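Local coordinates for protein yxeP (Bacillus subtilis, PDB 1YSJ) that probably deacetylates N-acetylcysteine to acetate and cysteine, as a dinuclear metal-dependent hydrolase of the peptidase M20 family, at residues Ala29-Leu41 / Phe126-Leu138. The protein carries 1 engineered substitution. Numbering follows the deposited sequence.
Sequences AFHTRLINMRRDL and FHTASIIGTAMLL
Helices 29-41 and 126-138 pack roughly antiparallel, their N-to-C directions 146° apart and their axes 8.5 Å apart at closest approach. They come nearest where R38 passes A129, CA to CA 5.2 Å. There A129 CB rests on the backbone of the other helix, 3.7 Å from both R38 N and L34 O. One turn on, G133 lets L34 in: L34 CD2 lies 3.5 Å from G133 CA. F30 also reaches this turn. Its CG is anti to the backbone N (chi1 -178°), which carries the ring to the far helix. M136 CB and G133 O meet the ring at its edge, with G133 O 3.6 Å from F30 CZ. L137 makes an off-centre CH-pi contact, its CD2 4.2 Å from the F30 ring centroid. L34 CG covers one face of the ring near the rim. Replacing F30 with alanine would probably open a gap between L34, M136 and L137 and remove the Met-aromatic contact with selenomethionine M136. Both helices belong to the metal-binding catalytic domain of the M20 fold. Helix 126-138 runs on from H124, a nickel ligand, and T128 OG1 bonds back to H124 O. S130 and I131 point away from helix 29-41 and touch M181 of strand 175-184, so helix 126-138 lies between helix 29-41 and the large sheet. M136 lays its SE 3.8 Å above the centre of the R33 guanidinium plane. R33 itself forms a salt bridge with E65. M37 bends at chi3 (-66°) and meets M136 tip to tip, while its SE touches I132 CG2 at 3.7 Å. W61 of helix 52-64 touches both M37 and I132. Towards the metal end, the L41 side chain crosses that of T128 at about a right angle, CD1 against CG2. The R38 guanidinium forms salt bridges with D125 and E382.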
ATOM      1  N   ALA A  29     -35.841 -38.625  22.903  1.00 52.74           N
ATOM      2  CA  ALA A  29     -34.553 -39.253  23.193  1.00 50.82           C
ATOM      3  C   ALA A  29     -33.558 -39.075  22.045  1.00 49.33           C
ATOM      4  O   ALA A  29     -32.379 -38.803  22.279  1.00 48.79           O
ATOM      5  CB  ALA A  29     -34.737 -40.727  23.520  1.00 50.63           C
ATOM      6  N   PHE A  30     -34.043 -39.227  20.813  1.00 48.04           N
ATOM      7  CA  PHE A  30     -33.216 -39.049  19.620  1.00 47.00           C
ATOM      8  C   PHE A  30     -32.847 -37.585  19.400  1.00 46.59           C
ATOM      9  O   PHE A  30     -31.726 -37.291  18.990  1.00 45.40           O
ATOM     10  CB  PHE A  30     -33.899 -39.623  18.374  1.00 46.73           C
ATOM     11  CG  PHE A  30     -33.067 -39.517  17.121  1.00 46.88           C
ATOM     12  CD1 PHE A  30     -31.971 -40.351  16.924  1.00 49.55           C
ATOM     13  CD2 PHE A  30     -33.382 -38.580  16.137  1.00 50.01           C
ATOM     14  CE1 PHE A  30     -31.194 -40.255  15.764  1.00 50.69           C
ATOM     15  CE2 PHE A  30     -32.608 -38.475  14.971  1.00 50.51           C
ATOM     16  CZ  PHE A  30     -31.513 -39.314  14.786  1.00 48.00           C
ATOM     17  N   HIS A  31     -33.784 -36.680  19.677  1.00 46.70           N
ATOM     18  CA  HIS A  31     -33.544 -35.244  19.515  1.00 48.01           C
ATOM     19  C   HIS A  31     -32.492 -34.721  20.499  1.00 47.47           C
ATOM     20  O   HIS A  31     -31.556 -34.031  20.093  1.00 45.81           O
ATOM     21  CB  HIS A  31     -34.851 -34.445  19.614  1.00 48.31           C
ATOM     22  CG  HIS A  31     -34.691 -32.979  19.341  1.00 53.04           C
ATOM     23  ND1 HIS A  31     -33.836 -32.487  18.375  1.00 59.06           N
ATOM     24  CD2 HIS A  31     -35.291 -31.898  19.896  1.00 54.99           C
ATOM     25  CE1 HIS A  31     -33.908 -31.167  18.356  1.00 57.58           C
ATOM     26  NE2 HIS A  31     -34.784 -30.785  19.269  1.00 58.11           N
ATOM     27  N   THR A  32     -32.652 -35.065  21.779  1.00 47.70           N
ATOM     28  CA  THR A  32     -31.674 -34.741  22.829  1.00 47.98           C
ATOM     29  C   THR A  32     -30.278 -35.269  22.476  1.00 48.53           C
ATOM     30  O   THR A  32     -29.268 -34.612  22.742  1.00 49.56           O
ATOM     31  CB  THR A  32     -32.126 -35.299  24.202  1.00 47.65           C
ATOM     32  OG1 THR A  32     -33.371 -34.693  24.573  1.00 48.67           O
ATOM     33  CG2 THR A  32     -31.095 -35.016  25.291  1.00 45.59           C
ATOM     34  N   ARG A  33     -30.239 -36.450  21.865  1.00 48.54           N
ATOM     35  CA  ARG A  33     -28.998 -37.058  21.393  1.00 48.90           C
ATOM     36  C   ARG A  33     -28.348 -36.224  20.284  1.00 47.42           C
ATOM     37  O   ARG A  33     -27.120 -36.155  20.194  1.00 47.52           O
ATOM     38  CB  ARG A  33     -29.273 -38.483  20.907  1.00 50.20           C
ATOM     39  CG  ARG A  33     -28.038 -39.283  20.543  1.00 53.59           C
ATOM     40  CD  ARG A  33     -28.414 -40.661  20.035  1.00 56.08           C
ATOM     41  NE  ARG A  33     -27.230 -41.490  19.839  1.00 58.67           N
ATOM     42  CZ  ARG A  33     -27.255 -42.779  19.521  1.00 59.07           C
ATOM     43  NH1 ARG A  33     -28.411 -43.410  19.358  1.00 59.96           N
ATOM     44  NH2 ARG A  33     -26.116 -43.440  19.370  1.00 60.67           N
ATOM     45  N   LEU A  34     -29.173 -35.595  19.449  1.00 45.92           N
ATOM     46  CA  LEU A  34     -28.685 -34.692  18.403  1.00 45.98           C
ATOM     47  C   LEU A  34     -28.190 -33.373  18.993  1.00 45.96           C
ATOM     48  O   LEU A  34     -27.148 -32.858  18.590  1.00 45.94           O
ATOM     49  CB  LEU A  34     -29.782 -34.411  17.370  1.00 46.20           C
ATOM     50  CG  LEU A  34     -30.291 -35.544  16.475  1.00 47.90           C
ATOM     51  CD1 LEU A  34     -31.396 -35.026  15.572  1.00 44.48           C
ATOM     52  CD2 LEU A  34     -29.161 -36.121  15.644  1.00 49.25           C
ATOM     53  N   ILE A  35     -28.956 -32.834  19.941  1.00 46.00           N
ATOM     54  CA  ILE A  35     -28.606 -31.602  20.641  1.00 46.40           C
ATOM     55  C   ILE A  35     -27.273 -31.761  21.381  1.00 47.33           C
ATOM     56  O   ILE A  35     -26.381 -30.916  21.250  1.00 48.00           O
ATOM     57  CB  ILE A  35     -29.753 -31.149  21.595  1.00 45.68           C
ATOM     58  CG1 ILE A  35     -30.895 -30.522  20.788  1.00 42.80           C
ATOM     59  CG2 ILE A  35     -29.250 -30.159  22.643  1.00 46.87           C
ATOM     60  CD1 ILE A  35     -32.224 -30.453  21.524  1.00 43.03           C
ATOM     61  N   ASN A  36     -27.132 -32.856  22.125  1.00 46.26           N
ATOM     62  CA  ASN A  36     -25.907 -33.122  22.873  1.00 46.41           C
ATOM     63  C   ASN A  36     -24.655 -33.258  22.012  1.00 45.57           C
ATOM     64  O   ASN A  36     -23.577 -32.835  22.425  1.00 46.44           O
ATOM     65  CB  ASN A  36     -26.080 -34.328  23.804  1.00 46.35           C
ATOM     66  CG  ASN A  36     -26.842 -33.977  25.076  1.00 48.87           C
ATOM     67  OD1 ASN A  36     -27.343 -34.858  25.777  1.00 53.10           O
ATOM     68  ND2 ASN A  36     -26.931 -32.681  25.380  1.00 44.60           N
HETATM   69  N   MSE A  37     -24.798 -33.837  20.822  1.00 45.41           N
HETATM   70  CA  MSE A  37     -23.685 -33.924  19.872  1.00 47.70           C
HETATM   71  C   MSE A  37     -23.321 -32.553  19.309  1.00 45.04           C
HETATM   72  O   MSE A  37     -22.145 -32.203  19.238  1.00 44.03           O
HETATM   73  CB  MSE A  37     -23.995 -34.904  18.742  1.00 47.01           C
HETATM   74  CG  MSE A  37     -23.933 -36.369  19.168  1.00 50.98           C
HETATM   75 SE   MSE A  37     -24.128 -37.604  17.669  1.00 56.74          SE
HETATM   76  CE  MSE A  37     -25.968 -37.209  17.166  1.00 55.48           C
ATOM     77  N   ARG A  38     -24.336 -31.784  18.920  1.00 44.58           N
ATOM     78  CA  ARG A  38     -24.148 -30.411  18.452  1.00 44.65           C
ATOM     79  C   ARG A  38     -23.384 -29.576  19.480  1.00 44.24           C
ATOM     80  O   ARG A  38     -22.452 -28.850  19.131  1.00 44.27           O
ATOM     81  CB  ARG A  38     -25.501 -29.752  18.146  1.00 43.54           C
ATOM     82  CG  ARG A  38     -25.412 -28.339  17.560  1.00 43.36           C
ATOM     83  CD  ARG A  38     -25.448 -27.256  18.639  1.00 46.22           C
ATOM     84  NE  ARG A  38     -25.098 -25.938  18.109  1.00 45.92           N
ATOM     85  CZ  ARG A  38     -25.636 -24.789  18.517  1.00 43.74           C
ATOM     86  NH1 ARG A  38     -25.252 -23.645  17.968  1.00 39.16           N
ATOM     87  NH2 ARG A  38     -26.568 -24.780  19.461  1.00 43.27           N
ATOM     88  N   ARG A  39     -23.792 -29.686  20.740  1.00 42.80           N
ATOM     89  CA  ARG A  39     -23.233 -28.865  21.810  1.00 41.89           C
ATOM     90  C   ARG A  39     -21.831 -29.287  22.221  1.00 42.64           C
ATOM     91  O   ARG A  39     -21.015 -28.439  22.577  1.00 43.05           O
ATOM     92  CB  ARG A  39     -24.158 -28.854  23.013  1.00 41.11           C
ATOM     93  CG  ARG A  39     -25.457 -28.147  22.746  1.00 38.52           C
ATOM     94  CD  ARG A  39     -26.286 -28.113  23.993  1.00 37.85           C
ATOM     95  NE  ARG A  39     -27.585 -27.500  23.743  1.00 37.92           N
ATOM     96  CZ  ARG A  39     -28.425 -27.124  24.698  1.00 36.50           C
ATOM     97  NH1 ARG A  39     -28.096 -27.291  25.974  1.00 33.79           N
ATOM     98  NH2 ARG A  39     -29.590 -26.576  24.375  1.00 31.76           N
ATOM     99  N   ASP A  40     -21.557 -30.588  22.167  1.00 43.50           N
ATOM    100  CA  ASP A  40     -20.215 -31.101  22.419  1.00 44.89           C
ATOM    101  C   ASP A  40     -19.209 -30.546  21.410  1.00 43.43           C
ATOM    102  O   ASP A  40     -18.092 -30.179  21.780  1.00 43.35           O
ATOM    103  CB  ASP A  40     -20.201 -32.631  22.397  1.00 46.95           C
ATOM    104  CG  ASP A  40     -18.810 -33.210  22.638  1.00 53.05           C
ATOM    105  OD1 ASP A  40     -18.001 -32.584  23.356  1.00 57.15           O
ATOM    106  OD2 ASP A  40     -18.528 -34.301  22.105  1.00 62.18           O
ATOM    107  N   LEU A  41     -19.613 -30.484  20.143  1.00 42.43           N
ATOM    108  CA  LEU A  41     -18.780 -29.917  19.089  1.00 41.89           C
ATOM    109  C   LEU A  41     -18.627 -28.399  19.212  1.00 41.54           C
ATOM    110  O   LEU A  41     -17.522 -27.873  19.080  1.00 41.46           O
ATOM    111  CB  LEU A  41     -19.332 -30.286  17.711  1.00 44.09           C
ATOM    112  CG  LEU A  41     -19.502 -31.778  17.389  1.00 47.85           C
ATOM    113  CD1 LEU A  41     -20.014 -31.922  15.977  1.00 42.48           C
ATOM    114  CD2 LEU A  41     -18.215 -32.593  17.591  1.00 45.85           C
ATOM    115  N   PHE A 126     -23.775 -27.756  13.951  1.00 43.18           N
ATOM    116  CA  PHE A 126     -25.138 -28.094  13.531  1.00 43.36           C
ATOM    117  C   PHE A 126     -25.198 -28.992  12.289  1.00 42.80           C
ATOM    118  O   PHE A 126     -25.914 -29.994  12.296  1.00 43.62           O
ATOM    119  CB  PHE A 126     -25.977 -26.825  13.327  1.00 43.15           C
ATOM    120  CG  PHE A 126     -27.249 -27.046  12.547  1.00 44.09           C
ATOM    121  CD1 PHE A 126     -28.353 -27.650  13.142  1.00 42.35           C
ATOM    122  CD2 PHE A 126     -27.345 -26.638  11.217  1.00 49.46           C
ATOM    123  CE1 PHE A 126     -29.527 -27.857  12.423  1.00 42.60           C
ATOM    124  CE2 PHE A 126     -28.516 -26.838  10.488  1.00 47.79           C
ATOM    125  CZ  PHE A 126     -29.611 -27.450  11.093  1.00 45.70           C
ATOM    126  N   HIS A 127     -24.464 -28.636  11.233  1.00 41.65           N
ATOM    127  CA  HIS A 127     -24.438 -29.448  10.010  1.00 42.00           C
ATOM    128  C   HIS A 127     -24.004 -30.875  10.311  1.00 43.13           C
ATOM    129  O   HIS A 127     -24.642 -31.828   9.855  1.00 42.93           O
ATOM    130  CB  HIS A 127     -23.511 -28.858   8.939  1.00 41.66           C
ATOM    131  CG  HIS A 127     -23.873 -27.470   8.514  1.00 42.40           C
ATOM    132  ND1 HIS A 127     -22.946 -26.585   8.009  1.00 41.46           N
ATOM    133  CD2 HIS A 127     -25.054 -26.808   8.533  1.00 40.56           C
ATOM    134  CE1 HIS A 127     -23.542 -25.441   7.726  1.00 42.90           C
ATOM    135  NE2 HIS A 127     -24.820 -25.549   8.041  1.00 41.17           N
ATOM    136  N   THR A 128     -22.925 -31.000  11.088  1.00 42.38           N
ATOM    137  CA  THR A 128     -22.357 -32.291  11.468  1.00 42.45           C
ATOM    138  C   THR A 128     -23.345 -33.150  12.258  1.00 42.54           C
ATOM    139  O   THR A 128     -23.622 -34.286  11.868  1.00 44.14           O
ATOM    140  CB  THR A 128     -21.026 -32.110  12.253  1.00 44.00           C
ATOM    141  OG1 THR A 128     -20.048 -31.516  11.386  1.00 43.55           O
ATOM    142  CG2 THR A 128     -20.497 -33.444  12.779  1.00 40.85           C
ATOM    143  N   ALA A 129     -23.881 -32.603  13.346  1.00 42.11           N
ATOM    144  CA  ALA A 129     -24.848 -33.325  14.181  1.00 43.42           C
ATOM    145  C   ALA A 129     -26.098 -33.760  13.404  1.00 42.94           C
ATOM    146  O   ALA A 129     -26.572 -34.880  13.585  1.00 43.40           O
ATOM    147  CB  ALA A 129     -25.231 -32.502  15.400  1.00 42.67           C
ATOM    148  N   SER A 130     -26.601 -32.881  12.534  1.00 42.87           N
ATOM    149  CA  SER A 130     -27.746 -33.177  11.661  1.00 41.99           C
ATOM    150  C   SER A 130     -27.501 -34.377  10.762  1.00 42.32           C
ATOM    151  O   SER A 130     -28.333 -35.282  10.697  1.00 44.73           O
ATOM    152  CB  SER A 130     -28.099 -31.970  10.787  1.00 41.30           C
ATOM    153  OG  SER A 130     -28.659 -30.921  11.554  1.00 42.86           O
ATOM    154  N   ILE A 131     -26.358 -34.380  10.078  1.00 41.16           N
ATOM    155  CA  ILE A 131     -26.018 -35.437   9.122  1.00 41.66           C
ATOM    156  C   ILE A 131     -25.637 -36.753   9.827  1.00 43.05           C
ATOM    157  O   ILE A 131     -25.741 -37.836   9.236  1.00 43.08           O
ATOM    158  CB  ILE A 131     -24.934 -34.954   8.095  1.00 41.87           C
ATOM    159  CG1 ILE A 131     -25.438 -33.747   7.286  1.00 41.37           C
ATOM    160  CG2 ILE A 131     -24.498 -36.067   7.135  1.00 44.48           C
ATOM    161  CD1 ILE A 131     -26.821 -33.921   6.652  1.00 41.58           C
ATOM    162  N   ILE A 132     -25.213 -36.662  11.088  1.00 41.97           N
ATOM    163  CA  ILE A 132     -25.051 -37.864  11.903  1.00 41.00           C
ATOM    164  C   ILE A 132     -26.444 -38.418  12.206  1.00 40.69           C
ATOM    165  O   ILE A 132     -26.670 -39.633  12.125  1.00 40.57           O
ATOM    166  CB  ILE A 132     -24.261 -37.609  13.214  1.00 40.75           C
ATOM    167  CG1 ILE A 132     -22.787 -37.350  12.914  1.00 37.80           C
ATOM    168  CG2 ILE A 132     -24.392 -38.803  14.162  1.00 37.70           C
ATOM    169  CD1 ILE A 132     -21.987 -36.859  14.112  1.00 41.48           C
ATOM    170  N   GLY A 133     -27.370 -37.517  12.537  1.00 39.38           N
ATOM    171  CA  GLY A 133     -28.781 -37.873  12.688  1.00 39.87           C
ATOM    172  C   GLY A 133     -29.322 -38.615  11.478  1.00 39.92           C
ATOM    173  O   GLY A 133     -29.916 -39.688  11.616  1.00 41.52           O
ATOM    174  N   THR A 134     -29.102 -38.042  10.294  1.00 39.95           N
ATOM    175  CA  THR A 134     -29.512 -38.647   9.027  1.00 40.30           C
ATOM    176  C   THR A 134     -28.998 -40.080   8.903  1.00 41.08           C
ATOM    177  O   THR A 134     -29.759 -40.992   8.566  1.00 40.50           O
ATOM    178  CB  THR A 134     -29.023 -37.810   7.823  1.00 40.30           C
ATOM    179  OG1 THR A 134     -29.588 -36.500   7.895  1.00 41.28           O
ATOM    180  CG2 THR A 134     -29.438 -38.450   6.497  1.00 41.77           C
ATOM    181  N   ALA A 135     -27.710 -40.268   9.191  1.00 42.65           N
ATOM    182  CA  ALA A 135     -27.082 -41.585   9.124  1.00 43.86           C
ATOM    183  C   ALA A 135     -27.750 -42.566  10.087  1.00 44.51           C
ATOM    184  O   ALA A 135     -28.010 -43.716   9.730  1.00 43.19           O
ATOM    185  CB  ALA A 135     -25.587 -41.480   9.394  1.00 43.50           C
HETATM  186  N   MSE A 136     -28.052 -42.092  11.295  1.00 46.43           N
HETATM  187  CA  MSE A 136     -28.719 -42.910  12.308  1.00 48.56           C
HETATM  188  C   MSE A 136     -30.131 -43.330  11.902  1.00 45.77           C
HETATM  189  O   MSE A 136     -30.523 -44.475  12.127  1.00 45.81           O
HETATM  190  CB  MSE A 136     -28.728 -42.195  13.660  1.00 47.58           C
HETATM  191  CG  MSE A 136     -27.358 -42.156  14.315  1.00 52.16           C
HETATM  192 SE   MSE A 136     -27.296 -41.148  15.981  1.00 60.23          SE
HETATM  193  CE  MSE A 136     -25.382 -41.339  16.372  1.00 49.48           C
ATOM    194  N   LEU A 137     -30.881 -42.407  11.300  1.00 44.71           N
ATOM    195  CA  LEU A 137     -32.231 -42.699  10.810  1.00 43.36           C
ATOM    196  C   LEU A 137     -32.205 -43.658   9.624  1.00 41.82           C
ATOM    197  O   LEU A 137     -33.059 -44.537   9.511  1.00 41.38           O
ATOM    198  CB  LEU A 137     -32.962 -41.414  10.397  1.00 44.35           C
ATOM    199  CG  LEU A 137     -33.285 -40.321  11.421  1.00 46.38           C
ATOM    200  CD1 LEU A 137     -33.859 -39.119  10.698  1.00 46.50           C
ATOM    201  CD2 LEU A 137     -34.241 -40.802  12.512  1.00 42.34           C
ATOM    202  N   LEU A 138     -31.230 -43.475   8.736  1.00 40.80           N
ATOM    203  CA  LEU A 138     -31.122 -44.304   7.539  1.00 39.78           C
ATOM    204  C   LEU A 138     -30.592 -45.691   7.868  1.00 39.56           C
ATOM    205  O   LEU A 138     -30.877 -46.654   7.152  1.00 38.93           O
ATOM    206  CB  LEU A 138     -30.252 -43.627   6.478  1.00 39.17           C
ATOM    207  CG  LEU A 138     -30.909 -42.506   5.664  1.00 38.34           C
ATOM    208  CD1 LEU A 138     -29.887 -41.841   4.744  1.00 28.08           C
ATOM    209  CD2 LEU A 138     -32.088 -43.027   4.862  1.00 31.83           C
TER